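PDB 2IVF: ethylbenzene dehydrogenase beta-subunit from Aromatoleum aromaticum, which is an iron-sulfur subunit of the ferredoxin-like dicluster type, carrying three SF4 clusters and one F3S cluster. Local coordinates for residues R233-Y239 with R340-F344. Numbering follows the deposited sequence.
Sequences RVRAFGY and RFGGF. With SF4 (iron/sulfur cluster), chain T.
Residues 235-239 form an extended edge strand, entered through R233 with positive phi (58/42). Residues 340-344 run alongside in the same direction and end in a type I' turn, F341 to F344, closed by F344 N to F341 O at 3.0 Å. The register is A236-R340, F237-F341 and G238-G342, with CA atoms 4.2 to 4.6 Å apart. F237 N donates to R340 O at 2.9 Å. Two residues further on in both segments, a water bridges Y239 N (3.0 Å) and G342 O (2.7 Å). G342 needs its glycine: a CB would clash with F237 O and G238 CA.

R340 (m, t, p) turns back along the strand, and its NE donates to R235 O at 2.9 Å. Its guanidinium lies with one face over R233 O, while NH1 bonds L332 O. F237 CE2 (chi1 t) sits over the face of the F344 ring (chi1 m), 3.6 Å from F344 CD2; the two rings meet obliquely, planes at 58°. Y239 CE2 meets F344 CZ at 3.7 Å, completing an aromatic cluster. On the other edge, the strand pairs antiparallel with strand 19-24.

V234 and R235 line an SF4 pocket; R235 NE is 3.3 Å from S4, and its NH1 bonds N227. The C-terminal loop thus satisfies backbone groups of this edge strand through one arginine, one direct backbone bond and one water, beside a cluster site.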
loop_
_atom_site.group_PDB
_atom_site.type_symbol
_atom_site.label_atom_id
_atom_site.label_comp_id
_atom_site.label_asym_id
_atom_site.label_seq_id
_atom_site.Cartn_x
_atom_site.Cartn_y
_atom_site.Cartn_z
ATOM N N ARG B 233 7.635 1.769 -13.140
ATOM C CA ARG B 233 8.254 2.082 -14.432
ATOM C C ARG B 233 8.460 0.785 -15.238
ATOM O O ARG B 233 9.459 0.598 -15.923
ATOM C CB ARG B 233 9.560 2.882 -14.234
ATOM C CG ARG B 233 9.409 4.041 -13.195
ATOM C CD ARG B 233 10.703 4.702 -12.810
ATOM N NE ARG B 233 11.188 5.768 -13.699
ATOM C CZ ARG B 233 12.049 5.603 -14.723
ATOM N NH1 ARG B 233 12.596 4.421 -15.014
ATOM N NH2 ARG B 233 12.432 6.651 -15.405
ATOM N N VAL B 234 7.423 -0.038 -15.171
ATOM C CA VAL B 234 7.355 -1.389 -15.719
ATOM C C VAL B 234 6.870 -1.402 -17.152
ATOM O O VAL B 234 7.089 -2.360 -17.888
ATOM C CB VAL B 234 6.327 -2.108 -14.813
ATOM C CG1 VAL B 234 5.674 -3.286 -15.413
ATOM C CG2 VAL B 234 6.941 -2.278 -13.440
ATOM N N ARG B 235 6.159 -0.345 -17.519
ATOM C CA ARG B 235 5.303 -0.342 -18.676
ATOM C C ARG B 235 5.912 0.485 -19.804
ATOM O O ARG B 235 6.374 1.583 -19.583
ATOM C CB ARG B 235 3.990 0.312 -18.313
ATOM C CG ARG B 235 3.196 -0.293 -17.184
ATOM C CD ARG B 235 2.665 -1.583 -17.564
ATOM N NE ARG B 235 1.700 -2.042 -16.587
ATOM C CZ ARG B 235 0.374 -2.089 -16.768
ATOM N NH1 ARG B 235 -0.198 -1.676 -17.879
ATOM N NH2 ARG B 235 -0.386 -2.571 -15.802
ATOM N N ALA B 236 5.916 -0.040 -21.009
ATOM C CA ALA B 236 6.186 0.760 -22.174
ATOM C C ALA B 236 5.038 0.624 -23.153
ATOM O O ALA B 236 4.298 -0.367 -23.156
ATOM C CB ALA B 236 7.544 0.333 -22.838
ATOM N N PHE B 237 4.908 1.628 -24.007
ATOM C CA PHE B 237 3.723 1.766 -24.801
ATOM C C PHE B 237 4.113 2.387 -26.127
ATOM O O PHE B 237 4.982 3.258 -26.189
ATOM C CB PHE B 237 2.732 2.719 -24.117
ATOM C CG PHE B 237 1.436 2.889 -24.874
ATOM C CD1 PHE B 237 0.626 1.810 -25.114
ATOM C CD2 PHE B 237 1.018 4.145 -25.333
ATOM C CE1 PHE B 237 -0.589 1.971 -25.809
ATOM C CE2 PHE B 237 -0.190 4.309 -26.001
ATOM C CZ PHE B 237 -0.981 3.239 -26.249
ATOM N N GLY B 238 3.441 1.961 -27.181
ATOM C CA GLY B 238 3.628 2.609 -28.457
ATOM C C GLY B 238 3.161 1.756 -29.599
ATOM O O GLY B 238 2.568 0.724 -29.374
ATOM N N TYR B 239 3.487 2.187 -30.815
ATOM C CA TYR B 239 3.168 1.433 -32.030
ATOM C C TYR B 239 4.251 0.402 -32.298
ATOM O O TYR B 239 5.442 0.716 -32.328
ATOM C CB TYR B 239 3.066 2.339 -33.219
ATOM C CG TYR B 239 1.887 3.273 -33.157
ATOM C CD1 TYR B 239 0.581 2.820 -33.428
ATOM C CD2 TYR B 239 2.059 4.595 -32.834
ATOM C CE1 TYR B 239 -0.497 3.696 -33.391
ATOM C CE2 TYR B 239 0.992 5.472 -32.818
ATOM C CZ TYR B 239 -0.265 5.030 -33.099
ATOM O OH TYR B 239 -1.290 5.939 -33.037
ATOM N N ARG B 340 9.469 5.869 -22.304
ATOM C CA ARG B 340 8.797 4.558 -22.323
ATOM C C ARG B 340 7.528 4.559 -23.159
ATOM O O ARG B 340 6.997 3.504 -23.449
ATOM C CB ARG B 340 8.455 4.129 -20.898
ATOM C CG ARG B 340 9.720 3.957 -20.056
ATOM C CD ARG B 340 9.552 3.200 -18.801
ATOM N NE ARG B 340 9.215 1.807 -18.995
ATOM C CZ ARG B 340 10.042 0.760 -18.892
ATOM N NH1 ARG B 340 11.335 0.902 -18.656
ATOM N NH2 ARG B 340 9.561 -0.441 -19.070
ATOM N N PHE B 341 7.049 5.736 -23.573
ATOM C CA PHE B 341 5.662 5.838 -24.059
ATOM C C PHE B 341 5.470 6.057 -25.512
ATOM O O PHE B 341 4.402 6.403 -25.920
ATOM C CB PHE B 341 4.916 6.876 -23.257
ATOM C CG PHE B 341 4.943 6.572 -21.784
ATOM C CD1 PHE B 341 4.154 5.572 -21.270
ATOM C CD2 PHE B 341 5.834 7.201 -20.956
ATOM C CE1 PHE B 341 4.200 5.233 -19.943
ATOM C CE2 PHE B 341 5.879 6.877 -19.589
ATOM C CZ PHE B 341 5.078 5.889 -19.090
ATOM N N GLY B 342 6.508 5.890 -26.302
ATOM C CA GLY B 342 6.319 5.773 -27.735
ATOM C C GLY B 342 5.761 7.018 -28.391
ATOM O O GLY B 342 5.014 6.910 -29.380
ATOM N N GLY B 343 6.104 8.178 -27.834
ATOM C CA GLY B 343 5.606 9.472 -28.283
ATOM C C GLY B 343 4.288 9.932 -27.693
ATOM O O GLY B 343 3.882 11.077 -27.908
ATOM N N PHE B 344 3.631 9.072 -26.948
ATOM C CA PHE B 344 2.429 9.450 -26.156
ATOM C C PHE B 344 2.825 10.177 -24.909
ATOM O O PHE B 344 2.756 9.652 -23.804
ATOM C CB PHE B 344 1.594 8.219 -25.869
ATOM C CG PHE B 344 0.958 7.678 -27.129
ATOM C CD1 PHE B 344 -0.304 8.130 -27.548
ATOM C CD2 PHE B 344 1.644 6.772 -27.908
ATOM C CE1 PHE B 344 -0.870 7.642 -28.705
ATOM C CE2 PHE B 344 1.095 6.270 -29.089
ATOM C CZ PHE B 344 -0.167 6.692 -29.491
HETATM FE FE1 SF4 T . 3.043 -3.583 -11.434
HETATM FE FE2 SF4 T . 0.768 -2.156 -11.984
HETATM FE FE3 SF4 T . 3.213 -1.075 -12.280
HETATM FE FE4 SF4 T . 2.319 -1.469 -9.760
HETATM S S1 SF4 T . 1.412 -0.081 -11.286
HETATM S S2 SF4 T . 4.406 -1.940 -10.581
HETATM S S3 SF4 T . 1.174 -3.415 -10.109
HETATM S S4 SF4 T . 2.341 -2.862 -13.469
HETATM O O HOH W 1 5.139 4.652 -30.922
#